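Local structure of RabGAP/TBC protein (Chlamydomonas reinhardtii, 4P17) at residues 60-65 with 251-256; 133-138 with 158-162; 240-245 with 293-299. The protein is a flagellar protein with an all-helical TBC domain and probably acts as a GTPase-activating protein for Rab-family small GTPases. All blocks are in the same frame, centred on the assembly; numbering follows the deposited sequence. Where two conformers were deposited one is given.

Contact 1. Residues 60-65 with 251-256; sequences LKEMIR and DSLFYE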
loop_
_atom_site.group_PDB
_atom_site.type_symbol
_atom_site.label_atom_id
_atom_site.label_comp_id
_atom_site.label_asym_id
_atom_site.label_seq_id
_atom_site.Cartn_x
_atom_site.Cartn_y
_atom_site.Cartn_z
ATOM N N LEU A 60 -0.008 -0.315 -20.726
ATOM C CA LEU A 60 0.364 0.384 -19.483
ATOM C C LEU A 60 -0.040 -0.451 -18.268
ATOM O O LEU A 60 0.726 -0.607 -17.310
ATOM C CB LEU A 60 -0.278 1.764 -19.418
ATOM C CG LEU A 60 0.057 2.620 -18.206
ATOM C CD1 LEU A 60 1.566 2.699 -17.954
ATOM C CD2 LEU A 60 -0.552 4.012 -18.334
ATOM N N LYS A 61 -1.252 -0.993 -18.312
ATOM C CA LYS A 61 -1.724 -1.839 -17.228
ATOM C C LYS A 61 -0.788 -3.032 -17.017
ATOM O O LYS A 61 -0.416 -3.320 -15.875
ATOM C CB LYS A 61 -3.154 -2.309 -17.498
ATOM C CG LYS A 61 -3.781 -3.059 -16.319
ATOM C CD LYS A 61 -5.067 -3.816 -16.722
ATOM C CE LYS A 61 -6.148 -2.898 -17.267
ATOM N NZ LYS A 61 -6.212 -1.580 -16.578
ATOM N N GLU A 62 -0.376 -3.690 -18.109
ATOM C CA GLU A 62 0.574 -4.814 -18.056
ATOM C C GLU A 62 1.920 -4.432 -17.415
ATOM O O GLU A 62 2.438 -5.152 -16.570
ATOM C CB GLU A 62 0.855 -5.379 -19.466
ATOM C CG GLU A 62 -0.292 -6.155 -20.126
ATOM C CD GLU A 62 -0.008 -6.568 -21.580
ATOM O OE1 GLU A 62 1.099 -6.293 -22.115
ATOM O OE2 GLU A 62 -0.912 -7.182 -22.193
ATOM N N MET A 63 2.488 -3.313 -17.842
ATOM C CA MET A 63 3.750 -2.839 -17.289
ATOM C C MET A 63 3.655 -2.574 -15.787
ATOM O O MET A 63 4.539 -2.981 -15.026
ATOM C CB MET A 63 4.198 -1.565 -17.998
ATOM C CG MET A 63 4.589 -1.776 -19.456
ATOM S SD MET A 63 4.968 -0.204 -20.285
ATOM C CE MET A 63 6.586 0.170 -19.588
ATOM N N ILE A 64 2.560 -1.935 -15.380
ATOM C CA ILE A 64 2.385 -1.538 -14.010
ATOM C C ILE A 64 2.179 -2.796 -13.171
ATOM O O ILE A 64 2.681 -2.900 -12.057
ATOM C CB ILE A 64 1.212 -0.527 -13.857
ATOM C CG1 ILE A 64 1.669 0.816 -14.405
ATOM C CG2 ILE A 64 0.824 -0.351 -12.369
ATOM C CD1 ILE A 64 0.650 1.941 -14.376
ATOM N N ARG A 65 1.483 -3.771 -13.727
ATOM C CA ARG A 65 1.332 -5.036 -13.030
ATOM C C ARG A 65 2.657 -5.768 -12.802
ATOM O O ARG A 65 2.752 -6.526 -11.863
ATOM C CB ARG A 65 0.367 -5.937 -13.795
ATOM C CG ARG A 65 -1.091 -5.611 -13.548
ATOM C CD ARG A 65 -2.022 -6.603 -14.238
ATOM N NE ARG A 65 -3.421 -6.281 -13.974
ATOM C CZ ARG A 65 -4.457 -7.030 -14.354
ATOM N NH1 ARG A 65 -4.262 -8.177 -15.004
ATOM N NH2 ARG A 65 -5.689 -6.638 -14.076
ATOM N N ASP A 251 1.529 0.146 -6.817
ATOM C CA ASP A 251 1.650 0.355 -8.279
ATOM C C ASP A 251 0.305 0.122 -8.958
ATOM O O ASP A 251 -0.213 0.964 -9.660
ATOM C CB ASP A 251 2.676 -0.570 -8.940
ATOM C CG ASP A 251 4.127 -0.265 -8.537
ATOM O OD1 ASP A 251 4.378 0.844 -8.053
ATOM O OD2 ASP A 251 5.013 -1.142 -8.739
ATOM N N SER A 252 -0.264 -1.052 -8.752
ATOM C CA SER A 252 -1.537 -1.359 -9.400
ATOM C C SER A 252 -2.747 -0.673 -8.753
ATOM O O SER A 252 -3.713 -0.352 -9.449
ATOM C CB SER A 252 -1.734 -2.862 -9.443
ATOM O OG SER A 252 -0.831 -3.398 -10.424
ATOM N N LEU A 253 -2.709 -0.445 -7.446
ATOM C CA LEU A 253 -3.793 0.269 -6.774
ATOM C C LEU A 253 -3.992 1.666 -7.357
ATOM O O LEU A 253 -5.126 2.132 -7.558
ATOM C CB LEU A 253 -3.519 0.400 -5.269
ATOM C CG LEU A 253 -4.511 1.241 -4.448
ATOM C CD1 LEU A 253 -5.913 0.612 -4.478
ATOM C CD2 LEU A 253 -4.043 1.454 -3.010
ATOM N N PHE A 254 -2.879 2.349 -7.580
ATOM C CA PHE A 254 -2.909 3.733 -8.063
ATOM C C PHE A 254 -3.238 3.815 -9.549
ATOM O O PHE A 254 -3.405 4.905 -10.066
ATOM C CB PHE A 254 -1.552 4.447 -7.803
ATOM C CG PHE A 254 -1.254 4.672 -6.325
ATOM C CD1 PHE A 254 -2.253 5.093 -5.460
ATOM C CD2 PHE A 254 0.001 4.446 -5.805
ATOM C CE1 PHE A 254 -1.993 5.276 -4.112
ATOM C CE2 PHE A 254 0.244 4.616 -4.457
ATOM C CZ PHE A 254 -0.750 5.030 -3.624
ATOM N N TYR A 255 -3.350 2.674 -10.223
ATOM C CA TYR A 255 -3.744 2.654 -11.641
ATOM C C TYR A 255 -5.092 1.968 -11.896
ATOM O O TYR A 255 -5.927 2.471 -12.650
ATOM C CB TYR A 255 -2.665 1.965 -12.462
ATOM C CG TYR A 255 -2.979 2.007 -13.927
ATOM C CD1 TYR A 255 -2.670 3.123 -14.683
ATOM C CD2 TYR A 255 -3.563 0.928 -14.553
ATOM C CE1 TYR A 255 -2.959 3.168 -16.028
ATOM C CE2 TYR A 255 -3.856 0.967 -15.900
ATOM C CZ TYR A 255 -3.541 2.080 -16.620
ATOM O OH TYR A 255 -3.833 2.088 -17.952
ATOM N N GLU A 256 -5.309 0.821 -11.260
ATOM C CA GLU A 256 -6.505 0.026 -11.511
ATOM C C GLU A 256 -7.615 0.281 -10.498
ATOM O O GLU A 256 -8.769 -0.010 -10.776
ATOM C CB GLU A 256 -6.154 -1.467 -11.487
ATOM C CG GLU A 256 -5.146 -1.873 -12.521
ATOM C CD GLU A 256 -5.027 -3.357 -12.657
ATOM O OE1 GLU A 256 -6.058 -4.069 -12.602
ATOM O OE2 GLU A 256 -3.892 -3.809 -12.828
#
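Lys-61 faces Tyr-255 and Arg-65 faces Ser-252 where the C-terminal ends of two helices run nearly antiparallel, at 156°, with their axes 9.3 Å apart. Tyr-255 is the main side chain of the apolar half. Its CG stands anti to the backbone N (chi1 -176°), which sends the ring across to helix 57-65. There CD1 of the ring meets Ile-64 CD1 at 3.5 Å and CE1 meets Leu-60 CD2 at 3.4 Å, both methyls approaching obliquely. Lys-61 comes in at the ring edge instead: its chain bends at chi3 and chi4, bringing NZ to 3.5 Å from Tyr-255 CE2. Tyrosine suits this place because its flat ring can pack on branched aliphatics and border a charged chain. Closer to the start of segment 251-256, Ile-64 uses its other branch, CG2, which presses on the backbone, 3.2 Å from Asp-251 O.

The polar side is a bidentate salt bridge. Arg-65 grips Glu-256 side-on through two nearly straight bonds, NE reaching OE2 at 2.8 Å and NH2 reaching OE1 at 3.0 Å. Both oxygens lie in the guanidinium plane and are met on the syn side, though somewhat out of the carboxylate plane, the two planes being 25° apart. Using two bonds restrains rotation of both groups. Lys-61 CD lies over one guanidinium face, and its NZ probably favours a charged Glu-256.

An ion pair thus edges an antiparallel helix pair of the all-helical TBC fold. Phe-307 makes a cation-pi contact with Arg-65. Asp-251 turns its carboxylate to Arg-73, Trp-77 and the backbone N of Val-68, tying helix 243-256 to helix 73-80, whose Thr-80 also touches Ile-64 and Tyr-255. Helix 243-256 also packs through Leu-253 and Phe-254 against helix 169-183.

Contact 2. Residues 133-138 with 158-162; sequences ALCRVL and VGLML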
loop_
_atom_site.group_PDB
_atom_site.type_symbol
_atom_site.label_atom_id
_atom_site.label_comp_id
_atom_site.label_asym_id
_atom_site.label_seq_id
_atom_site.Cartn_x
_atom_site.Cartn_y
_atom_site.Cartn_z
ATOM N N ALA A 133 7.982 15.565 9.346
ATOM C CA ALA A 133 7.462 15.518 7.983
ATOM C C ALA A 133 6.163 14.753 7.897
ATOM O O ALA A 133 5.194 15.203 7.307
ATOM C CB ALA A 133 8.499 14.885 7.063
ATOM N N LEU A 134 6.126 13.603 8.551
ATOM C CA LEU A 134 4.951 12.761 8.515
ATOM C C LEU A 134 3.795 13.473 9.205
ATOM O O LEU A 134 2.647 13.449 8.759
ATOM C CB LEU A 134 5.289 11.431 9.164
ATOM C CG LEU A 134 4.208 10.357 9.204
ATOM C CD1 LEU A 134 4.780 9.018 8.794
ATOM C CD2 LEU A 134 3.681 10.299 10.581
ATOM N N CYS A 135 4.109 14.156 10.286
ATOM C CA CYS A 135 3.079 14.876 11.025
ATOM C C CYS A 135 2.544 16.037 10.187
ATOM O O CYS A 135 1.337 16.274 10.152
ATOM C CB CYS A 135 3.620 15.377 12.364
ATOM S SG CYS A 135 3.794 14.074 13.606
ATOM N N ARG A 136 3.432 16.749 9.507
ATOM C CA ARG A 136 3.009 17.864 8.665
ATOM C C ARG A 136 2.013 17.411 7.605
ATOM O O ARG A 136 0.950 17.988 7.450
ATOM C CB ARG A 136 4.217 18.528 8.008
ATOM C CG ARG A 136 4.897 19.539 8.909
ATOM C CD ARG A 136 5.888 20.428 8.137
ATOM N NE ARG A 136 6.936 19.648 7.503
ATOM C CZ ARG A 136 8.089 19.334 8.081
ATOM N NH1 ARG A 136 8.361 19.722 9.320
ATOM N NH2 ARG A 136 8.981 18.620 7.421
ATOM N N VAL A 137 2.320 16.312 6.929
ATOM C CA VAL A 137 1.419 15.846 5.874
ATOM C C VAL A 137 0.058 15.481 6.440
ATOM O O VAL A 137 -0.991 15.830 5.869
ATOM C CB VAL A 137 2.020 14.644 5.156
ATOM C CG1 VAL A 137 1.004 14.006 4.181
ATOM C CG2 VAL A 137 3.264 15.077 4.435
ATOM N N LEU A 138 0.062 14.782 7.572
ATOM C CA LEU A 138 -1.183 14.268 8.107
ATOM C C LEU A 138 -1.982 15.393 8.701
ATOM O O LEU A 138 -3.180 15.462 8.505
ATOM C CB LEU A 138 -0.952 13.198 9.146
ATOM C CG LEU A 138 -0.457 11.859 8.583
ATOM C CD1 LEU A 138 0.238 11.016 9.649
ATOM C CD2 LEU A 138 -1.613 11.081 8.031
ATOM N N VAL A 158 1.159 7.162 4.971
ATOM C CA VAL A 158 1.892 8.338 4.577
ATOM C C VAL A 158 3.381 8.143 4.815
ATOM O O VAL A 158 4.210 8.690 4.074
ATOM C CB VAL A 158 1.377 9.584 5.318
ATOM C CG1 VAL A 158 2.376 10.753 5.161
ATOM C CG2 VAL A 158 0.038 9.931 4.807
ATOM N N GLY A 159 3.722 7.338 5.822
ATOM C CA GLY A 159 5.102 7.018 6.101
ATOM C C GLY A 159 5.717 6.306 4.913
ATOM O O GLY A 159 6.805 6.638 4.467
ATOM N N LEU A 160 5.014 5.321 4.363
ATOM C CA LEU A 160 5.564 4.625 3.216
ATOM C C LEU A 160 5.496 5.491 1.990
ATOM O O LEU A 160 6.364 5.404 1.144
ATOM C CB LEU A 160 4.854 3.280 2.985
ATOM C CG LEU A 160 5.731 2.029 3.021
ATOM C CD1 LEU A 160 6.532 1.924 4.286
ATOM C CD2 LEU A 160 4.810 0.803 2.894
ATOM N N MET A 161 4.479 6.350 1.881
ATOM C CA MET A 161 4.443 7.275 0.768
ATOM C C MET A 161 5.667 8.196 0.801
ATOM O O MET A 161 6.329 8.388 -0.223
ATOM C CB MET A 161 3.169 8.106 0.790
ATOM C CG MET A 161 1.933 7.376 0.357
ATOM S SD MET A 161 0.618 8.616 0.369
ATOM C CE MET A 161 -0.786 7.610 -0.156
ATOM N N LEU A 162 5.975 8.736 1.978
ATOM C CA LEU A 162 7.156 9.601 2.107
ATOM C C LEU A 162 8.436 8.893 1.634
ATOM O O LEU A 162 9.213 9.442 0.869
ATOM C CB LEU A 162 7.302 10.100 3.543
ATOM C CG LEU A 162 6.327 11.201 3.982
ATOM C CD1 LEU A 162 6.454 11.429 5.484
ATOM C CD2 LEU A 162 6.532 12.508 3.209
#
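Leu-134 pushes a methyl onto the backbone of Gly-159, CD1 lying 3.4 Å from the glycine CA, closer than carbon atoms usually come. Gly-159 has no side chain, which lets the leucine methyl come down on the helix backbone beside Val-158 and Leu-162. Leu-162 answers in the other direction: its CD1 rests on the backbone of helix 128-144, 3.6 Å from Leu-134 CA, and reaches toward Ala-133, whose small side chain leaves room for it. Val-158 is the second bump. It sends CG1 to Val-137 CG1, 3.7 Å away, because chi1 (166°) places that methyl opposite the main-chain nitrogen; its other methyl, CG2, slides past Leu-138 CD2 at 3.8 Å. Compact beta-branched valines suit this middle ground, where two helices crossing at 116° come to 9.9 Å between axes, while Leu-134 and Leu-162 reach across to the opposing backbone.

This is a steeply crossed, methyl-lined core pair of the all-helical TBC fold. Helix 169-183 lies against it, Leu-176 touching Val-158 and Ala-172 touching Leu-162, and Glu-169 of that helix pairs with Arg-136. Helix 153-164 also turns Leu-160 and Met-161 to helix 243-256, where both touch Trp-250.

Contact 3. Residues 240-245 with 293-299; sequences SLPSET and AATMHQR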
loop_
_atom_site.group_PDB
_atom_site.type_symbol
_atom_site.label_atom_id
_atom_site.label_comp_id
_atom_site.label_asym_id
_atom_site.label_seq_id
_atom_site.Cartn_x
_atom_site.Cartn_y
_atom_site.Cartn_z
ATOM N N SER A 240 1.795 -4.849 7.132
ATOM C CA SER A 240 1.627 -6.281 7.003
ATOM C C SER A 240 2.689 -6.939 6.152
ATOM O O SER A 240 3.119 -8.048 6.459
ATOM C CB SER A 240 0.248 -6.565 6.432
ATOM O OG SER A 240 -0.730 -6.246 7.401
ATOM N N LEU A 241 3.124 -6.245 5.095
ATOM C CA LEU A 241 4.033 -6.827 4.117
ATOM C C LEU A 241 5.358 -6.075 4.068
ATOM O O LEU A 241 5.418 -4.915 4.488
ATOM C CB LEU A 241 3.409 -6.839 2.721
ATOM C CG LEU A 241 1.990 -7.361 2.494
ATOM C CD1 LEU A 241 1.639 -7.290 1.008
ATOM C CD2 LEU A 241 1.784 -8.794 3.030
ATOM N N PRO A 242 6.428 -6.737 3.593
ATOM C CA PRO A 242 7.681 -6.026 3.359
ATOM C C PRO A 242 7.463 -4.847 2.440
ATOM O O PRO A 242 6.647 -4.925 1.549
ATOM C CB PRO A 242 8.565 -7.064 2.688
ATOM C CG PRO A 242 8.065 -8.356 3.238
ATOM C CD PRO A 242 6.574 -8.178 3.315
ATOM N N SER A 243 8.186 -3.769 2.662
ATOM C CA SER A 243 7.882 -2.525 1.966
ATOM C C SER A 243 7.941 -2.614 0.427
ATOM O O SER A 243 7.132 -1.992 -0.260
ATOM C CB SER A 243 8.834 -1.419 2.460
ATOM O OG SER A 243 10.087 -1.540 1.835
ATOM N N GLU A 244 8.858 -3.392 -0.131
ATOM C CA GLU A 244 8.955 -3.434 -1.591
ATOM C C GLU A 244 7.778 -4.238 -2.153
ATOM O O GLU A 244 7.328 -4.006 -3.283
ATOM C CB GLU A 244 10.285 -4.024 -2.041
ATOM C CG GLU A 244 11.449 -3.225 -1.584
ATOM C CD GLU A 244 12.746 -3.759 -2.064
ATOM O OE1 GLU A 244 12.918 -3.869 -3.295
ATOM O OE2 GLU A 244 13.589 -4.096 -1.200
ATOM N N THR A 245 7.249 -5.150 -1.340
ATOM C CA THR A 245 6.095 -5.935 -1.774
ATOM C C THR A 245 4.866 -5.027 -1.732
ATOM O O THR A 245 4.036 -5.038 -2.653
ATOM C CB THR A 245 5.927 -7.146 -0.903
ATOM O OG1 THR A 245 7.125 -7.915 -1.016
ATOM C CG2 THR A 245 4.781 -7.975 -1.325
ATOM N N ALA A 293 2.881 -13.154 6.370
ATOM C CA ALA A 293 2.707 -11.993 5.529
ATOM C C ALA A 293 3.905 -11.078 5.678
ATOM O O ALA A 293 4.351 -10.482 4.704
ATOM C CB ALA A 293 1.429 -11.278 5.869
ATOM N N ALA A 294 4.449 -10.987 6.887
ATOM C CA ALA A 294 5.568 -10.082 7.131
ATOM C C ALA A 294 6.846 -10.515 6.403
ATOM O O ALA A 294 7.794 -9.726 6.275
ATOM C CB ALA A 294 5.816 -9.953 8.648
ATOM N N THR A 295 6.903 -11.751 5.917
ATOM C CA THR A 295 8.097 -12.175 5.178
ATOM C C THR A 295 7.762 -12.522 3.729
ATOM O O THR A 295 8.443 -13.305 3.058
ATOM C CB THR A 295 8.791 -13.333 5.884
ATOM O OG1 THR A 295 7.886 -14.422 6.007
ATOM C CG2 THR A 295 9.248 -12.884 7.263
ATOM N N MET A 296 6.701 -11.898 3.233
ATOM C CA MET A 296 6.285 -12.111 1.865
ATOM C C MET A 296 7.173 -11.269 0.928
ATOM O O MET A 296 6.788 -10.201 0.461
ATOM C CB MET A 296 4.802 -11.784 1.713
ATOM C CG MET A 296 4.110 -12.527 0.567
ATOM S SD MET A 296 4.877 -12.298 -1.067
ATOM C CE MET A 296 4.369 -13.811 -1.880
ATOM N N HIS A 297 8.368 -11.779 0.641
ATOM C CA HIS A 297 9.350 -11.051 -0.145
ATOM C C HIS A 297 9.198 -11.300 -1.637
ATOM O O HIS A 297 9.677 -10.513 -2.438
ATOM C CB HIS A 297 10.768 -11.419 0.325
ATOM C CG HIS A 297 11.040 -10.992 1.724
ATOM N ND1 HIS A 297 11.227 -9.668 2.068
ATOM C CD2 HIS A 297 11.097 -11.696 2.879
ATOM C CE1 HIS A 297 11.422 -9.582 3.372
ATOM N NE2 HIS A 297 11.345 -10.794 3.888
ATOM N N GLN A 298 8.457 -12.348 -2.006
ATOM C CA GLN A 298 8.286 -12.692 -3.403
ATOM C C GLN A 298 7.194 -11.818 -4.001
ATOM O O GLN A 298 6.044 -12.251 -4.205
ATOM C CB GLN A 298 7.946 -14.188 -3.566
ATOM C CG GLN A 298 8.826 -14.914 -4.576
ATOM C CD GLN A 298 9.023 -14.150 -5.865
ATOM O OE1 GLN A 298 8.239 -13.263 -6.209
ATOM N NE2 GLN A 298 10.085 -14.479 -6.582
ATOM N N ARG A 299 7.538 -10.566 -4.274
ATOM C CA ARG A 299 6.545 -9.630 -4.774
ATOM C C ARG A 299 6.093 -9.944 -6.217
ATOM O O ARG A 299 4.965 -9.663 -6.602
ATOM C CB ARG A 299 7.079 -8.189 -4.669
ATOM C CG ARG A 299 8.375 -7.906 -5.378
ATOM C CD ARG A 299 8.933 -6.591 -4.935
ATOM N NE ARG A 299 10.079 -6.193 -5.749
ATOM C CZ ARG A 299 11.340 -6.440 -5.432
ATOM N NH1 ARG A 299 11.647 -7.101 -4.322
ATOM N NH2 ARG A 299 12.298 -6.016 -6.228
HETATM O O HOH W 1 14.208 -6.927 -3.619
HETATM O O HOH W 2 9.783 -7.846 -1.954
#
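Pro-242, at the N-cap of helix 243-256, is cradled by the turn after helix 282-294. Its CG makes a CH-pi contact over one face of His-297, 3.9 Å from the ring centroid and 28° off the normal. The same CG nears Ala-294 O, and CD nears Met-296 O at 3.5 Å. The rigid ring sets weakly polarised C-H groups against carbonyls, and lacking an N-H it suits the start of a helix. Leu-241 CD2 packs on Ala-293 CB at 3.8 Å.

Met-296 centres an inverse gamma turn, and Thr-245 OG1 donates to its O at 2.7 Å, in the carbonyl plane. Water 2 donates to the same hydroxyl and to His-297 O and accepts from Arg-299 NH1. At the edge, Arg-299 CG takes the less common position between backbone N and carbonyl carbon (chi1 57°), leading the chain past Glu-244 O. Glu-244 OE1 lies over the guanidinium face, 3.6 Å from Arg-299 NH1: a long salt bridge of charges alone.

Their stronger partners lie on helix 27-50, Arg-30 for Glu-244 and Asp-34 for Arg-299. The chemistry implies a joint fixed by proline packing and one short hydroxyl bond, its buried charges probably balanced largely by that helix.

In the fold
Contact 2 is the pure core case, apolar throughout and fully buried, whereas contact 1 is only partly buried and adds a bidentate ion pair to its aliphatic-aromatic packing. Contact 3 is largely buried yet polar at its edge, using carbonyls and waters where contact 2 uses methyls. Contacts 1 and 3 hold opposite ends of helix 243-256, their centres 18 Å apart: 240-245 includes its start, and 251-256 its C-terminal end. Contact 2 joins helices 128-144 and 153-164, and the latter also packs on helix 243-256. Along the chain contacts 1 and 3 interlock, while contact 2 is completed earlier in the chain than contact 3.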